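Long-range contacts in glycine oxidase (Bacillus cereus ATCC 14579, PDB 7CYX), which probably catalyses the FAD-dependent oxidation of glycine by oxygen to glyoxylate, hydrogen peroxide and ammonium, a reaction assigned to thiamine diphosphate biosynthesis: residues V86-E91 with P156-A161; I246-F251 with L285-T290; E314-G319 with D362-R367. One frame throughout, in Å; residues are numbered along the deposited sequence.

Contact 1: V86-E91 with P156-A161; sequences VDIGYE and PELTKA
Ile-88 and Leu-158 lie side by side and point the same way where the loop after helix 73-84 packs on helix 155-168, close to the Rossmann-type, FAD-binding core of this DAO-family fold. The branches of the isoleucine divide the work. Ile-88 CG2 presses on the helix itself, 3.6 Å from Leu-158 CA. The same methyl, Ile-88 CG2, also meets Ala-161 CB at 3.8 Å. Ile-88 CD1 runs alongside the leucine to Leu-158 CD1, 3.9 Å away. A chi1 of 68° puts Ile-88 CG1 between the backbone N and the carbonyl carbon, and the other branch, CG2, is left anti to the carbonyl carbon, where it meets the helix.

Val-86 serves the same helix from the start of the loop. Val-86 CG1 touches Ala-161 CB at 4.0 Å and sits 3.5 Å from Glu-157 O, a carbonyl already engaged by Ala-161 N in the helix. The side chains of Val-86 and Glu-157 cross at about a right angle, while Glu-157 CB lies 3.8 Å from Asp-87 O. No hydrogen bond joins the two segments; the polar tie comes just ahead of them on the helix side, where the backbone of Ile-88 bonds to that of Ile-154.

One shell out, Ile-88 also rests on Ala-77 of helix 73-84, and Leu-158 reaches Val-14, an FAD-binding residue on helix 14-25. The loop lies at the dimer interface: Val-86 packs on Arg-257 of the second subunit, and Asp-87 on Asp-87 of that subunit. Within the loop, an Asx turn carries the chain round Ile-88: Gly-89 N donates to Asp-87 OD2 at 3.0 Å, with an N-H...O angle of 143°, approaching from above the carboxylate plane, 60° out of it.

Contact 2: I246-F251 with L285-T290; sequences IFQERF and LERAYT
Arg-287 and Phe-251 both carry CG anti to the backbone N (chi1 -167° and -172°), which starts each side chain toward the other segment. From CG to NE the arginine stays extended, and it runs antiparallel alongside the phenylalanine, with ring and guanidinium planes 15° apart. The overlap is offset. Arg-287 CD sits over the ring face, a CH-pi contact 3.9 Å from the Phe-251 centroid, while the guanidinium has passed beyond the ring and has Phe-251 CB over its centre, 3.5 Å from Arg-287 CZ. Gln-248 OE1 meets the guanidinium at its edge, in plane, accepting a weak hydrogen bond from Arg-287 NE at 3.5 Å. Although Arg-287 NH2 comes 3.3 Å from Gln-248 O, the angle is too poor for a bond.

Gln-248 and Phe-251, bonded backbone to backbone in both directions, close a two-residue beta-hairpin with a type I' turn and present their side chains to the helix together. The hairpin joins antiparallel strands 246-248 and 251-256 of the large mixed sheet; helix 278-291 packs against this hairpin, with Phe-251 also touching Ile-284 of that helix and Ile-263 of strand 260-269.

Contact 3: E314-G319 with D362-R367; sequences EAPYMG and DSLLSR
Leu-364 and Leu-365 meet the chain from Ala-315 to Met-318 with a different set of atoms each. Ala-315 CB points toward the end of the helix, 4.1 Å from Leu-365 CD2, and lies 3.4 Å from Leu-364 O. Leu-364 CD1 reaches Met-318 CE at 3.9 Å, the two side chains meeting at a slant. Leu-365 uses both methyls: Leu-365 CD2 settles by two carbonyl oxygens, Ala-315 O at 3.6 Å and Pro-316 O at 3.7 Å, and Leu-365 CD1 touches Tyr-317 CD2 at 3.9 Å. Tyr-317 and Leu-365 cross at about a right angle; the phenol OH turns elsewhere, to a hydrogen bond with Gly-224 O, and the ring stacks on Trp-223.

Within this chain, strand 317-318 is an outermost strand of the mixed sheet of the Rossmann-type FAD-binding fold, paired antiparallel with strand 327-331. Helix 360-365, near the C-terminus, packs beside it, and Leu-364 also touches Leu-62 and Leu-65 of helix 61-70.

Beyond the helix end, Arg-367 folds back over the margin, its chain bent at chi2 (98°). Arg-367 NE donates a weak hydrogen bond to Leu-364 O at 3.5 Å. On the exposed side Arg-367 NH1 makes a salt bridge with Glu-314 OE1, 3.5 Å away, the carboxylate and guanidinium planes turned 55° apart. Arg-367 NH2 also comes close to Glu-314 O, at too poor an angle for a hydrogen bond.

The three contacts follow one another in series along the chain and do not touch. Contacts 1 and 3 lie on opposite sides of the chain's centre, their own centres about 27 Å apart; contact 2 is about 25 Å from contact 1 and 31 Å from contact 3, centre to centre. All three have a side chain within about 10 Å of the bound FAD: Leu-158 of contact 1 at about 8 Å, Phe-251 of contact 2 at about 10 Å and Pro-316 of contact 3 at about 8 Å. Contact 3 includes a strand of the dinucleotide-binding sheet, contact 1 packs near that fold, and contact 2 sets a helix on the large mixed sheet. Contact 1 alone meets the second subunit.

Contact 1: V86-E91 with P156-A161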
loop_
_atom_site.group_PDB
_atom_site.type_symbol
_atom_site.label_atom_id
_atom_site.label_comp_id
_atom_site.label_asym_id
_atom_site.label_seq_id
_atom_site.Cartn_x
_atom_site.Cartn_y
_atom_site.Cartn_z
ATOM N N VAL A 86 -2.471 -5.972 -4.130
ATOM C CA VAL A 86 -2.695 -4.572 -3.802
ATOM C C VAL A 86 -3.990 -4.464 -3.005
ATOM O O VAL A 86 -5.008 -4.901 -3.489
ATOM C CB VAL A 86 -2.769 -3.688 -5.055
ATOM C CG1 VAL A 86 -3.209 -2.278 -4.702
ATOM C CG2 VAL A 86 -1.446 -3.659 -5.803
ATOM N N ASP A 87 -3.893 -3.909 -1.791
ATOM C CA ASP A 87 -5.021 -3.448 -0.986
ATOM C C ASP A 87 -5.328 -1.987 -1.341
ATOM O O ASP A 87 -4.414 -1.160 -1.340
ATOM C CB ASP A 87 -4.697 -3.522 0.506
ATOM C CG ASP A 87 -5.866 -3.167 1.408
ATOM O OD1 ASP A 87 -6.688 -4.065 1.663
ATOM O OD2 ASP A 87 -5.933 -2.001 1.859
ATOM N N ILE A 88 -6.591 -1.712 -1.666
ATOM C CA ILE A 88 -7.055 -0.386 -2.164
ATOM C C ILE A 88 -7.424 0.552 -1.017
ATOM O O ILE A 88 -7.897 1.629 -1.296
ATOM C CB ILE A 88 -8.231 -0.570 -3.139
ATOM C CG1 ILE A 88 -9.482 -1.081 -2.427
ATOM C CG2 ILE A 88 -7.842 -1.470 -4.286
ATOM C CD1 ILE A 88 -10.722 -1.000 -3.252
ATOM N N GLY A 89 -7.207 0.142 0.218
ATOM C CA GLY A 89 -7.537 1.009 1.355
ATOM C C GLY A 89 -9.027 1.205 1.535
ATOM O O GLY A 89 -9.405 2.231 2.066
ATOM N N TYR A 90 -9.849 0.250 1.121
ATOM C CA TYR A 90 -11.300 0.446 1.321
ATOM C C TYR A 90 -11.579 0.564 2.810
ATOM O O TYR A 90 -11.180 -0.292 3.570
ATOM C CB TYR A 90 -12.141 -0.706 0.786
ATOM C CG TYR A 90 -13.605 -0.497 1.052
ATOM C CD1 TYR A 90 -14.252 0.621 0.569
ATOM C CD2 TYR A 90 -14.329 -1.381 1.822
ATOM C CE1 TYR A 90 -15.591 0.842 0.816
ATOM C CE2 TYR A 90 -15.672 -1.177 2.077
ATOM C CZ TYR A 90 -16.305 -0.062 1.574
ATOM O OH TYR A 90 -17.621 0.148 1.824
ATOM N N GLU A 91 -12.296 1.607 3.184
ATOM C CA GLU A 91 -12.614 1.862 4.601
ATOM C C GLU A 91 -14.044 2.374 4.674
ATOM O O GLU A 91 -14.419 3.151 3.829
ATOM C CB GLU A 91 -11.671 2.936 5.123
ATOM C CG GLU A 91 -11.505 2.916 6.620
ATOM C CD GLU A 91 -10.125 3.314 7.089
ATOM O OE1 GLU A 91 -9.230 2.477 7.014
ATOM O OE2 GLU A 91 -9.964 4.451 7.522
ATOM N N PRO A 156 -5.093 6.068 -6.066
ATOM C CA PRO A 156 -4.017 5.481 -6.867
ATOM C C PRO A 156 -3.892 3.961 -6.669
ATOM O O PRO A 156 -3.435 3.284 -7.557
ATOM C CB PRO A 156 -2.713 6.167 -6.424
ATOM C CG PRO A 156 -3.122 7.252 -5.428
ATOM C CD PRO A 156 -4.609 7.111 -5.151
ATOM N N GLU A 157 -4.238 3.445 -5.486
ATOM C CA GLU A 157 -4.085 2.015 -5.209
ATOM C C GLU A 157 -5.193 1.244 -5.937
ATOM O O GLU A 157 -4.948 0.193 -6.548
ATOM C CB GLU A 157 -4.068 1.748 -3.706
ATOM C CG GLU A 157 -2.776 2.157 -3.014
ATOM C CD GLU A 157 -1.482 1.840 -3.751
ATOM O OE1 GLU A 157 -0.933 0.744 -3.539
ATOM O OE2 GLU A 157 -1.015 2.713 -4.519
ATOM N N LEU A 158 -6.410 1.793 -5.916
ATOM C CA LEU A 158 -7.507 1.194 -6.629
ATOM C C LEU A 158 -7.171 1.174 -8.123
ATOM O O LEU A 158 -7.397 0.176 -8.809
ATOM C CB LEU A 158 -8.770 2.007 -6.372
ATOM C CG LEU A 158 -9.933 1.659 -7.288
ATOM C CD1 LEU A 158 -10.419 0.239 -6.987
ATOM C CD2 LEU A 158 -11.049 2.679 -7.141
ATOM N N THR A 159 -6.644 2.302 -8.612
ATOM C CA THR A 159 -6.274 2.439 -9.988
ATOM C C THR A 159 -5.262 1.350 -10.348
ATOM O O THR A 159 -5.479 0.581 -11.253
ATOM C CB THR A 159 -5.655 3.813 -10.273
ATOM O OG1 THR A 159 -6.644 4.808 -10.018
ATOM C CG2 THR A 159 -5.144 3.932 -11.689
ATOM N N LYS A 160 -4.142 1.323 -9.619
ATOM C CA LYS A 160 -3.101 0.372 -9.863
ATOM C C LYS A 160 -3.691 -1.043 -9.758
ATOM O O LYS A 160 -3.386 -1.877 -10.589
ATOM C CB LYS A 160 -1.926 0.636 -8.921
ATOM C CG LYS A 160 -1.099 1.871 -9.267
ATOM C CD LYS A 160 -0.087 2.245 -8.189
ATOM C CE LYS A 160 -0.136 3.692 -7.741
ATOM N NZ LYS A 160 0.856 4.535 -8.454
ATOM N N ALA A 161 -4.579 -1.292 -8.786
ATOM C CA ALA A 161 -5.143 -2.631 -8.617
ATOM C C ALA A 161 -5.864 -3.086 -9.900
ATOM O O ALA A 161 -5.559 -4.168 -10.439
ATOM C CB ALA A 161 -6.055 -2.674 -7.424
#

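Contact 2: I246-F251 with L285-T290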
loop_
_atom_site.group_PDB
_atom_site.type_symbol
_atom_site.label_atom_id
_atom_site.label_comp_id
_atom_site.label_asym_id
_atom_site.label_seq_id
_atom_site.Cartn_x
_atom_site.Cartn_y
_atom_site.Cartn_z
ATOM N N ILE A 246 -13.937 14.202 7.402
ATOM C CA ILE A 246 -14.933 15.262 7.708
ATOM C C ILE A 246 -15.095 16.066 6.425
ATOM O O ILE A 246 -14.138 16.189 5.685
ATOM C CB ILE A 246 -14.564 16.135 8.913
ATOM C CG1 ILE A 246 -13.350 17.006 8.618
ATOM C CG2 ILE A 246 -14.389 15.299 10.161
ATOM C CD1 ILE A 246 -13.654 18.162 7.716
ATOM N N PHE A 247 -16.296 16.564 6.190
ATOM C CA PHE A 247 -16.605 17.306 4.956
ATOM C C PHE A 247 -17.195 18.649 5.350
ATOM O O PHE A 247 -17.830 18.732 6.389
ATOM C CB PHE A 247 -17.641 16.504 4.181
ATOM C CG PHE A 247 -17.603 16.667 2.691
ATOM C CD1 PHE A 247 -16.628 16.054 1.939
ATOM C CD2 PHE A 247 -18.567 17.411 2.041
ATOM C CE1 PHE A 247 -16.595 16.202 0.568
ATOM C CE2 PHE A 247 -18.537 17.560 0.669
ATOM C CZ PHE A 247 -17.549 16.953 -0.061
ATOM N N GLN A 248 -16.953 19.666 4.534
ATOM C CA GLN A 248 -17.514 21.008 4.796
ATOM C C GLN A 248 -17.612 21.766 3.478
ATOM O O GLN A 248 -16.600 22.321 3.070
ATOM C CB GLN A 248 -16.650 21.773 5.791
ATOM C CG GLN A 248 -17.338 23.003 6.358
ATOM C CD GLN A 248 -16.360 23.937 7.018
ATOM O OE1 GLN A 248 -15.377 24.352 6.422
ATOM N NE2 GLN A 248 -16.635 24.292 8.260
ATOM N N GLU A 249 -18.788 21.737 2.850
ATOM C CA GLU A 249 -19.055 22.483 1.598
ATOM C C GLU A 249 -17.946 22.210 0.581
ATOM O O GLU A 249 -17.318 23.189 0.132
ATOM C CB GLU A 249 -19.095 23.977 1.907
ATOM C CG GLU A 249 -20.429 24.485 2.386
ATOM C CD GLU A 249 -20.684 25.904 1.926
ATOM O OE1 GLU A 249 -21.426 26.077 0.951
ATOM O OE2 GLU A 249 -20.116 26.822 2.525
ATOM N N ARG A 250 -17.686 20.928 0.322
ATOM C CA ARG A 250 -16.667 20.357 -0.607
ATOM C C ARG A 250 -15.275 20.257 0.030
ATOM O O ARG A 250 -14.537 19.371 -0.371
ATOM C CB ARG A 250 -16.702 20.930 -2.029
ATOM C CG ARG A 250 -18.036 20.782 -2.739
ATOM C CD ARG A 250 -18.157 21.765 -3.882
ATOM N NE ARG A 250 -18.953 21.297 -5.004
ATOM C CZ ARG A 250 -18.708 21.601 -6.271
ATOM N NH1 ARG A 250 -17.663 22.344 -6.578
ATOM N NH2 ARG A 250 -19.493 21.151 -7.230
ATOM N N PHE A 251 -14.943 21.109 0.994
ATOM C CA PHE A 251 -13.617 21.040 1.647
ATOM C C PHE A 251 -13.561 19.787 2.519
ATOM O O PHE A 251 -14.532 19.459 3.188
ATOM C CB PHE A 251 -13.364 22.307 2.451
ATOM C CG PHE A 251 -11.971 22.444 3.002
ATOM C CD1 PHE A 251 -10.960 22.987 2.242
ATOM C CD2 PHE A 251 -11.679 22.050 4.288
ATOM C CE1 PHE A 251 -9.684 23.121 2.751
ATOM C CE2 PHE A 251 -10.405 22.187 4.797
ATOM C CZ PHE A 251 -9.409 22.720 4.027
ATOM N N LEU A 285 -4.688 25.377 4.497
ATOM C CA LEU A 285 -4.278 25.040 5.832
ATOM C C LEU A 285 -5.025 25.905 6.868
ATOM O O LEU A 285 -5.401 25.410 7.933
ATOM C CB LEU A 285 -2.755 25.160 5.941
ATOM C CG LEU A 285 -1.957 23.892 5.609
ATOM C CD1 LEU A 285 -0.460 24.162 5.634
ATOM C CD2 LEU A 285 -2.282 22.757 6.563
ATOM N N GLU A 286 -5.248 27.187 6.577
ATOM C CA GLU A 286 -5.911 28.060 7.537
ATOM C C GLU A 286 -7.352 27.572 7.751
ATOM O O GLU A 286 -7.902 27.673 8.868
ATOM C CB GLU A 286 -5.878 29.519 7.073
ATOM C CG GLU A 286 -4.499 30.163 7.154
ATOM C CD GLU A 286 -4.059 30.695 8.514
ATOM O OE1 GLU A 286 -4.802 30.509 9.521
ATOM O OE2 GLU A 286 -2.959 31.296 8.567
ATOM N N ARG A 287 -7.976 27.083 6.673
ATOM C CA ARG A 287 -9.332 26.591 6.751
ATOM C C ARG A 287 -9.322 25.316 7.605
ATOM O O ARG A 287 -10.248 25.087 8.400
ATOM C CB ARG A 287 -9.931 26.367 5.363
ATOM C CG ARG A 287 -11.442 26.165 5.382
ATOM C CD ARG A 287 -12.051 26.170 3.988
ATOM N NE ARG A 287 -13.474 25.834 3.939
ATOM C CZ ARG A 287 -14.169 25.731 2.811
ATOM N NH1 ARG A 287 -13.583 25.988 1.651
ATOM N NH2 ARG A 287 -15.433 25.347 2.845
ATOM N N ALA A 288 -8.254 24.514 7.483
ATOM C CA ALA A 288 -8.194 23.231 8.181
ATOM C C ALA A 288 -8.027 23.454 9.682
ATOM O O ALA A 288 -8.490 22.628 10.482
ATOM C CB ALA A 288 -7.086 22.375 7.648
ATOM N N TYR A 289 -7.363 24.559 10.048
ATOM C CA TYR A 289 -7.063 24.871 11.423
ATOM C C TYR A 289 -8.372 25.166 12.177
ATOM O O TYR A 289 -8.483 24.819 13.343
ATOM C CB TYR A 289 -6.073 26.038 11.544
ATOM C CG TYR A 289 -4.690 25.869 10.953
ATOM C CD1 TYR A 289 -4.138 24.621 10.699
ATOM C CD2 TYR A 289 -3.894 26.982 10.703
ATOM C CE1 TYR A 289 -2.860 24.482 10.181
ATOM C CE2 TYR A 289 -2.609 26.861 10.200
ATOM C CZ TYR A 289 -2.087 25.604 9.924
ATOM O OH TYR A 289 -0.822 25.461 9.412
ATOM N N THR A 290 -9.348 25.798 11.515
ATOM C CA THR A 290 -10.623 26.137 12.154
ATOM C C THR A 290 -11.468 24.876 12.438
ATOM O O THR A 290 -12.372 24.928 13.265
ATOM C CB THR A 290 -11.478 27.095 11.313
ATOM O OG1 THR A 290 -12.021 26.302 10.264
ATOM C CG2 THR A 290 -10.743 28.287 10.734
#

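Contact 3: E314-G319 with D362-R367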
loop_
_atom_site.group_PDB
_atom_site.type_symbol
_atom_site.label_atom_id
_atom_site.label_comp_id
_atom_site.label_asym_id
_atom_site.label_seq_id
_atom_site.Cartn_x
_atom_site.Cartn_y
_atom_site.Cartn_z
ATOM N N GLU A 314 -21.844 18.299 -18.514
ATOM C CA GLU A 314 -21.950 18.216 -17.029
ATOM C C GLU A 314 -22.310 16.814 -16.524
ATOM O O GLU A 314 -22.868 16.697 -15.439
ATOM C CB GLU A 314 -22.950 19.229 -16.496
ATOM C CG GLU A 314 -22.442 20.641 -16.532
ATOM C CD GLU A 314 -23.415 21.548 -15.821
ATOM O OE1 GLU A 314 -24.565 21.617 -16.258
ATOM O OE2 GLU A 314 -23.020 22.144 -14.821
ATOM N N ALA A 315 -21.940 15.800 -17.283
ATOM C CA ALA A 315 -22.189 14.390 -16.960
ATOM C C ALA A 315 -21.212 13.597 -17.807
ATOM O O ALA A 315 -20.979 13.984 -18.925
ATOM C CB ALA A 315 -23.605 14.048 -17.303
ATOM N N PRO A 316 -20.650 12.485 -17.322
ATOM C CA PRO A 316 -19.699 11.742 -18.113
ATOM C C PRO A 316 -20.340 11.113 -19.352
ATOM O O PRO A 316 -21.486 10.778 -19.323
ATOM C CB PRO A 316 -19.275 10.629 -17.152
ATOM C CG PRO A 316 -20.444 10.477 -16.230
ATOM C CD PRO A 316 -20.936 11.885 -16.033
ATOM N N TYR A 317 -19.556 10.999 -20.412
ATOM C CA TYR A 317 -20.035 10.331 -21.634
ATOM C C TYR A 317 -19.668 8.863 -21.496
ATOM O O TYR A 317 -18.504 8.559 -21.391
ATOM C CB TYR A 317 -19.354 10.909 -22.865
ATOM C CG TYR A 317 -19.277 12.408 -22.909
ATOM C CD1 TYR A 317 -18.201 13.064 -22.365
ATOM C CD2 TYR A 317 -20.261 13.163 -23.514
ATOM C CE1 TYR A 317 -18.106 14.436 -22.414
ATOM C CE2 TYR A 317 -20.186 14.541 -23.564
ATOM C CZ TYR A 317 -19.095 15.178 -23.019
ATOM O OH TYR A 317 -18.964 16.528 -23.056
ATOM N N MET A 318 -20.674 8.006 -21.413
ATOM C CA MET A 318 -20.481 6.544 -21.283
ATOM C C MET A 318 -21.340 5.877 -22.351
ATOM O O MET A 318 -22.541 5.758 -22.140
ATOM C CB MET A 318 -20.942 6.084 -19.905
ATOM C CG MET A 318 -20.458 6.967 -18.797
ATOM S SD MET A 318 -19.971 5.999 -17.387
ATOM C CE MET A 318 -21.427 6.181 -16.370
ATOM N N GLY A 319 -20.730 5.450 -23.450
ATOM C CA GLY A 319 -21.529 4.910 -24.536
ATOM C C GLY A 319 -20.780 4.611 -25.818
ATOM O O GLY A 319 -19.581 4.845 -25.951
ATOM N N ASP A 362 -28.159 8.820 -23.467
ATOM C CA ASP A 362 -29.476 9.435 -23.372
ATOM C C ASP A 362 -29.765 9.867 -21.931
ATOM O O ASP A 362 -30.121 11.008 -21.669
ATOM C CB ASP A 362 -30.561 8.460 -23.839
ATOM C CG ASP A 362 -31.569 9.077 -24.796
ATOM O OD1 ASP A 362 -32.002 10.230 -24.541
ATOM O OD2 ASP A 362 -31.907 8.402 -25.800
ATOM N N SER A 363 -29.612 8.928 -20.999
ATOM C CA SER A 363 -30.026 9.128 -19.629
ATOM C C SER A 363 -29.227 10.259 -18.958
ATOM O O SER A 363 -29.777 11.038 -18.186
ATOM C CB SER A 363 -29.907 7.835 -18.857
ATOM O OG SER A 363 -30.010 8.067 -17.455
ATOM N N LEU A 364 -27.913 10.306 -19.196
ATOM C CA LEU A 364 -27.027 11.212 -18.432
ATOM C C LEU A 364 -26.868 12.581 -19.137
ATOM O O LEU A 364 -26.736 13.598 -18.466
ATOM C CB LEU A 364 -25.675 10.523 -18.186
ATOM C CG LEU A 364 -25.712 9.218 -17.380
ATOM C CD1 LEU A 364 -24.312 8.650 -17.239
ATOM C CD2 LEU A 364 -26.338 9.408 -15.996
ATOM N N LEU A 365 -26.923 12.631 -20.473
ATOM C CA LEU A 365 -26.563 13.871 -21.187
ATOM C C LEU A 365 -27.782 14.791 -21.462
ATOM O O LEU A 365 -27.602 16.015 -21.558
ATOM C CB LEU A 365 -25.796 13.486 -22.454
ATOM C CG LEU A 365 -24.628 12.522 -22.232
ATOM C CD1 LEU A 365 -23.985 12.119 -23.541
ATOM C CD2 LEU A 365 -23.596 13.119 -21.297
ATOM N N SER A 366 -29.011 14.258 -21.542
ATOM C CA SER A 366 -30.221 15.118 -21.714
ATOM C C SER A 366 -30.768 15.578 -20.364
ATOM O O SER A 366 -30.966 14.792 -19.458
ATOM C CB SER A 366 -31.327 14.472 -22.515
ATOM O OG SER A 366 -31.298 13.065 -22.421
ATOM N N ARG A 367 -31.038 16.878 -20.285
ATOM C CA ARG A 367 -31.721 17.490 -19.176
ATOM C C ARG A 367 -32.881 18.324 -19.735
ATOM O O ARG A 367 -32.679 19.224 -20.532
ATOM C CB ARG A 367 -30.731 18.327 -18.359
ATOM C CG ARG A 367 -29.698 17.503 -17.603
ATOM C CD ARG A 367 -28.338 17.381 -18.281
ATOM N NE ARG A 367 -27.320 16.864 -17.365
ATOM C CZ ARG A 367 -26.718 17.581 -16.415
ATOM N NH1 ARG A 367 -26.792 18.903 -16.427
ATOM N NH2 ARG A 367 -26.061 16.973 -15.442
#